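Local coordinates for protein putative adhesin (Bacteroides thetaiotaomicron, PDB 4QDG) that probably serves as a lipid-anchored outer-membrane component of a Bacteroidetes pilus, related to the FimB/Mfa2 anchor proteins, with a likely role in adhesion, at residues A[163-174]-A[212-223]. Sequence-based numbering, arbitrary orientation.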
loop_
_atom_site.group_PDB
_atom_site.type_symbol
_atom_site.label_atom_id
_atom_site.label_comp_id
_atom_site.label_asym_id
_atom_site.label_seq_id
_atom_site.Cartn_x
_atom_site.Cartn_y
_atom_site.Cartn_z
ATOM N N GLU A 163 -5.167 33.160 -1.217
ATOM C CA GLU A 163 -4.752 33.451 -2.598
ATOM C C GLU A 163 -4.354 32.134 -3.309
ATOM O O GLU A 163 -4.025 31.149 -2.627
ATOM C CB GLU A 163 -3.616 34.499 -2.656
ATOM C CG GLU A 163 -4.075 35.922 -2.338
ATOM C CD GLU A 163 -5.322 36.409 -3.062
ATOM O OE1 GLU A 163 -5.341 36.393 -4.317
ATOM O OE2 GLU A 163 -6.288 36.796 -2.364
ATOM N N PRO A 164 -4.435 32.054 -4.662
ATOM C CA PRO A 164 -4.175 30.757 -5.322
ATOM C C PRO A 164 -2.735 30.223 -5.199
ATOM O O PRO A 164 -1.811 30.943 -4.819
ATOM C CB PRO A 164 -4.563 31.013 -6.780
ATOM C CG PRO A 164 -4.526 32.489 -6.942
ATOM C CD PRO A 164 -4.875 33.083 -5.631
ATOM N N VAL A 165 -2.588 28.904 -5.419
ATOM C CA VAL A 165 -1.313 28.187 -5.473
ATOM C C VAL A 165 -1.290 27.481 -6.830
ATOM O O VAL A 165 -2.211 26.728 -7.142
ATOM C CB VAL A 165 -0.999 27.229 -4.299
ATOM C CG1 VAL A 165 0.384 26.602 -4.479
ATOM C CG2 VAL A 165 -1.064 27.951 -2.965
ATOM N N ASP A 166 -0.287 27.804 -7.665
ATOM C CA ASP A 166 -0.144 27.185 -8.983
ATOM C C ASP A 166 0.697 25.940 -8.832
ATOM O O ASP A 166 1.875 26.039 -8.491
ATOM C CB ASP A 166 0.476 28.181 -9.975
ATOM C CG ASP A 166 0.730 27.647 -11.376
ATOM O OD1 ASP A 166 0.233 26.543 -11.694
ATOM O OD2 ASP A 166 1.383 28.357 -12.170
ATOM N N ASP A 167 0.094 24.769 -9.078
ATOM C CA ASP A 167 0.761 23.470 -8.961
ATOM C C ASP A 167 1.975 23.346 -9.879
ATOM O O ASP A 167 2.919 22.636 -9.542
ATOM C CB ASP A 167 -0.218 22.335 -9.280
ATOM C CG ASP A 167 -0.651 22.313 -10.732
ATOM O OD1 ASP A 167 -1.388 23.222 -11.136
ATOM O OD2 ASP A 167 -0.190 21.420 -11.476
ATOM N N LYS A 168 1.931 24.025 -11.040
ATOM C CA LYS A 168 2.957 23.987 -12.077
ATOM C C LYS A 168 4.259 24.634 -11.608
ATOM O O LYS A 168 5.300 24.434 -12.234
ATOM C CB LYS A 168 2.459 24.664 -13.363
ATOM C CG LYS A 168 1.278 23.945 -14.028
ATOM C CD LYS A 168 0.784 24.711 -15.274
ATOM C CE LYS A 168 -0.373 25.622 -14.970
ATOM N NZ LYS A 168 0.069 26.962 -14.517
ATOM N N LYS A 169 4.212 25.390 -10.503
ATOM C CA LYS A 169 5.397 26.026 -9.950
ATOM C C LYS A 169 6.215 25.048 -9.084
ATOM O O LYS A 169 7.302 25.405 -8.644
ATOM C CB LYS A 169 4.972 27.252 -9.110
ATOM C CG LYS A 169 4.519 28.449 -9.942
ATOM C CD LYS A 169 4.241 29.620 -9.035
ATOM C CE LYS A 169 4.313 30.924 -9.779
ATOM N NZ LYS A 169 3.821 32.041 -8.932
ATOM N N PHE A 170 5.685 23.821 -8.838
ATOM C CA PHE A 170 6.264 22.855 -7.909
ATOM C C PHE A 170 6.426 21.450 -8.414
ATOM O O PHE A 170 5.630 20.954 -9.203
ATOM C CB PHE A 170 5.399 22.768 -6.640
ATOM C CG PHE A 170 5.220 24.088 -5.940
ATOM C CD1 PHE A 170 6.184 24.560 -5.055
ATOM C CD2 PHE A 170 4.077 24.856 -6.149
ATOM C CE1 PHE A 170 5.995 25.755 -4.369
ATOM C CE2 PHE A 170 3.910 26.073 -5.491
ATOM C CZ PHE A 170 4.866 26.511 -4.601
ATOM N N GLU A 171 7.455 20.805 -7.885
ATOM C CA GLU A 171 7.823 19.418 -8.093
ATOM C C GLU A 171 7.611 18.719 -6.764
ATOM O O GLU A 171 8.003 19.248 -5.710
ATOM C CB GLU A 171 9.276 19.299 -8.563
ATOM C CG GLU A 171 9.453 19.549 -10.043
ATOM C CD GLU A 171 10.874 19.467 -10.580
ATOM O OE1 GLU A 171 11.834 19.379 -9.776
ATOM O OE2 GLU A 171 11.025 19.516 -11.823
ATOM N N PHE A 172 6.959 17.553 -6.811
ATOM C CA PHE A 172 6.634 16.748 -5.633
ATOM C C PHE A 172 7.312 15.406 -5.747
ATOM O O PHE A 172 7.291 14.806 -6.818
ATOM C CB PHE A 172 5.125 16.549 -5.498
ATOM C CG PHE A 172 4.309 17.821 -5.418
ATOM C CD1 PHE A 172 4.001 18.543 -6.569
ATOM C CD2 PHE A 172 3.732 18.224 -4.211
ATOM C CE1 PHE A 172 3.180 19.669 -6.500
ATOM C CE2 PHE A 172 2.932 19.365 -4.147
ATOM C CZ PHE A 172 2.662 20.080 -5.285
ATOM N N GLU A 173 7.963 14.959 -4.658
ATOM C CA GLU A 173 8.672 13.678 -4.645
ATOM C C GLU A 173 8.536 12.978 -3.327
ATOM O O GLU A 173 8.424 13.623 -2.278
ATOM C CB GLU A 173 10.173 13.879 -4.894
ATOM C CG GLU A 173 10.556 14.199 -6.316
ATOM C CD GLU A 173 11.886 14.915 -6.480
ATOM O OE1 GLU A 173 12.548 15.241 -5.466
ATOM O OE2 GLU A 173 12.261 15.159 -7.648
ATOM N N ILE A 174 8.613 11.644 -3.386
ATOM C CA ILE A 174 8.720 10.779 -2.231
ATOM C C ILE A 174 9.914 9.899 -2.507
ATOM O O ILE A 174 9.939 9.217 -3.522
ATOM C CB ILE A 174 7.453 9.990 -1.810
ATOM C CG1 ILE A 174 6.381 10.949 -1.281
ATOM C CG2 ILE A 174 7.804 8.943 -0.735
ATOM C CD1 ILE A 174 4.956 10.339 -1.087
ATOM N N ARG A 212 -14.208 35.186 -2.678
ATOM C CA ARG A 212 -13.094 34.747 -3.510
ATOM C C ARG A 212 -12.867 33.246 -3.345
ATOM O O ARG A 212 -12.814 32.753 -2.217
ATOM C CB ARG A 212 -11.829 35.539 -3.139
ATOM C CG ARG A 212 -11.730 36.924 -3.792
ATOM C CD ARG A 212 -11.136 36.879 -5.192
ATOM N NE ARG A 212 -10.002 35.947 -5.296
ATOM C CZ ARG A 212 -8.737 36.236 -4.996
ATOM N NH1 ARG A 212 -8.401 37.457 -4.597
ATOM N NH2 ARG A 212 -7.794 35.310 -5.119
ATOM N N GLU A 213 -12.744 32.516 -4.465
ATOM C CA GLU A 213 -12.490 31.076 -4.414
ATOM C C GLU A 213 -11.067 30.806 -3.961
ATOM O O GLU A 213 -10.142 31.490 -4.391
ATOM C CB GLU A 213 -12.736 30.446 -5.781
ATOM C CG GLU A 213 -12.847 28.935 -5.785
ATOM C CD GLU A 213 -13.163 28.325 -7.136
ATOM O OE1 GLU A 213 -13.678 29.041 -8.026
ATOM O OE2 GLU A 213 -12.937 27.105 -7.287
ATOM N N VAL A 214 -10.897 29.818 -3.061
ATOM C CA VAL A 214 -9.591 29.388 -2.575
ATOM C C VAL A 214 -9.153 28.239 -3.482
ATOM O O VAL A 214 -9.814 27.194 -3.533
ATOM C CB VAL A 214 -9.586 28.994 -1.066
ATOM C CG1 VAL A 214 -8.164 28.636 -0.592
ATOM C CG2 VAL A 214 -10.188 30.107 -0.217
ATOM N N VAL A 215 -8.065 28.461 -4.226
ATOM C CA VAL A 215 -7.536 27.497 -5.191
ATOM C C VAL A 215 -6.225 26.965 -4.644
ATOM O O VAL A 215 -5.296 27.715 -4.335
ATOM C CB VAL A 215 -7.399 28.091 -6.622
ATOM C CG1 VAL A 215 -6.797 27.066 -7.587
ATOM C CG2 VAL A 215 -8.745 28.571 -7.143
ATOM N N VAL A 216 -6.191 25.650 -4.484
ATOM C CA VAL A 216 -5.042 24.965 -3.930
ATOM C C VAL A 216 -4.357 24.156 -5.026
ATOM O O VAL A 216 -4.964 23.847 -6.051
ATOM C CB VAL A 216 -5.461 24.080 -2.709
ATOM C CG1 VAL A 216 -6.214 24.893 -1.670
ATOM C CG2 VAL A 216 -6.281 22.878 -3.127
ATOM N N ALA A 217 -3.109 23.800 -4.779
ATOM C CA ALA A 217 -2.315 22.919 -5.629
ATOM C C ALA A 217 -2.378 21.526 -5.022
ATOM O O ALA A 217 -2.392 21.386 -3.789
ATOM C CB ALA A 217 -0.869 23.420 -5.690
ATOM N N TYR A 218 -2.404 20.493 -5.852
ATOM C CA TYR A 218 -2.393 19.130 -5.322
ATOM C C TYR A 218 -1.522 18.258 -6.181
ATOM O O TYR A 218 -1.357 18.541 -7.365
ATOM C CB TYR A 218 -3.817 18.522 -5.194
ATOM C CG TYR A 218 -4.412 18.056 -6.504
ATOM C CD1 TYR A 218 -4.162 16.773 -6.989
ATOM C CD2 TYR A 218 -5.231 18.890 -7.253
ATOM C CE1 TYR A 218 -4.681 16.348 -8.215
ATOM C CE2 TYR A 218 -5.757 18.476 -8.483
ATOM C CZ TYR A 218 -5.470 17.207 -8.961
ATOM O OH TYR A 218 -5.977 16.801 -10.169
ATOM N N ALA A 219 -0.991 17.190 -5.577
ATOM C CA ALA A 219 -0.235 16.117 -6.192
ATOM C C ALA A 219 -0.617 14.778 -5.530
ATOM O O ALA A 219 -0.649 14.669 -4.305
ATOM C CB ALA A 219 1.253 16.354 -6.055
ATOM N N GLU A 220 -0.923 13.773 -6.352
ATOM C CA GLU A 220 -1.235 12.439 -5.883
ATOM C C GLU A 220 -0.039 11.539 -6.164
ATOM O O GLU A 220 0.399 11.449 -7.312
ATOM C CB GLU A 220 -2.496 11.916 -6.544
ATOM C CG GLU A 220 -3.691 12.839 -6.365
ATOM C CD GLU A 220 -4.883 12.268 -5.623
ATOM O OE1 GLU A 220 -4.737 11.241 -4.926
ATOM O OE2 GLU A 220 -5.977 12.855 -5.754
ATOM N N LEU A 221 0.511 10.902 -5.122
ATOM C CA LEU A 221 1.654 10.003 -5.269
ATOM C C LEU A 221 1.254 8.613 -4.770
ATOM O O LEU A 221 0.582 8.487 -3.753
ATOM C CB LEU A 221 2.874 10.542 -4.489
ATOM C CG LEU A 221 3.454 11.859 -4.936
ATOM C CD1 LEU A 221 3.145 12.935 -3.914
ATOM C CD2 LEU A 221 4.942 11.716 -5.146
ATOM N N SER A 222 1.631 7.586 -5.506
ATOM C CA SER A 222 1.278 6.195 -5.254
ATOM C C SER A 222 2.569 5.431 -4.905
ATOM O O SER A 222 3.519 5.461 -5.670
ATOM C CB SER A 222 0.579 5.627 -6.495
ATOM O OG SER A 222 0.292 4.252 -6.367
ATOM N N THR A 223 2.635 4.833 -3.712
ATOM C CA THR A 223 3.882 4.203 -3.255
ATOM C C THR A 223 3.667 2.778 -2.774
ATOM O O THR A 223 2.533 2.323 -2.589
ATOM C CB THR A 223 4.513 5.027 -2.082
ATOM O OG1 THR A 223 3.786 4.793 -0.873
ATOM C CG2 THR A 223 4.607 6.562 -2.360
HETATM O O HOH W 1 -4.685 28.430 -1.795
#
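Ala219 sets its methyl over the centre of one face of the Phe172 ring, with CB 3.5 Å from the ring centroid, a CH-pi contact. Chi1 of -57° places CG of Phe172 anti to the carbonyl carbon, and the ring extends back along strand 213-223. Further along, Ile174 crosses Leu221 at a slant and uses its CD1 twice, 4.0 Å from Leu221 CB and 4.0 Å from Thr223 CG2. On the other side of Phe172, the Ala217 methyl touches Val165 CG1, at 3.6 Å, and, from another side, CA and CB of Asp167, where the 3-10 turn 167-169 leads into strand 170-174.

Polar bonds join in here. Val165 N donates to Val215 O (3.1 Å), a bent bond whose donor lies above the carbonyl plane; a water donates to that same oxygen and to Glu163 O. Pro164 CB packs on Val215 CB at 4.1 Å. Beyond, Arg212 turns NH1 and NH2 to Glu163 OE1, which lies in the guanidinium plane, 2.8 Å from NH2. NH2 meets it from above the carboxylate plane and NH1 on its syn lone pair, the two planes being 71° apart.

Strand 170-174 pairs with strand 235-240, and strand 213-223 with strands 140-159 and 199-207, so two layers of a beta sandwich pack face to face at -24°. Their buried faces meet through non-directional apolar contacts, whereas the salt bridge ties down the 163-167 lead-in and probably fixes the carboxylate's orientation.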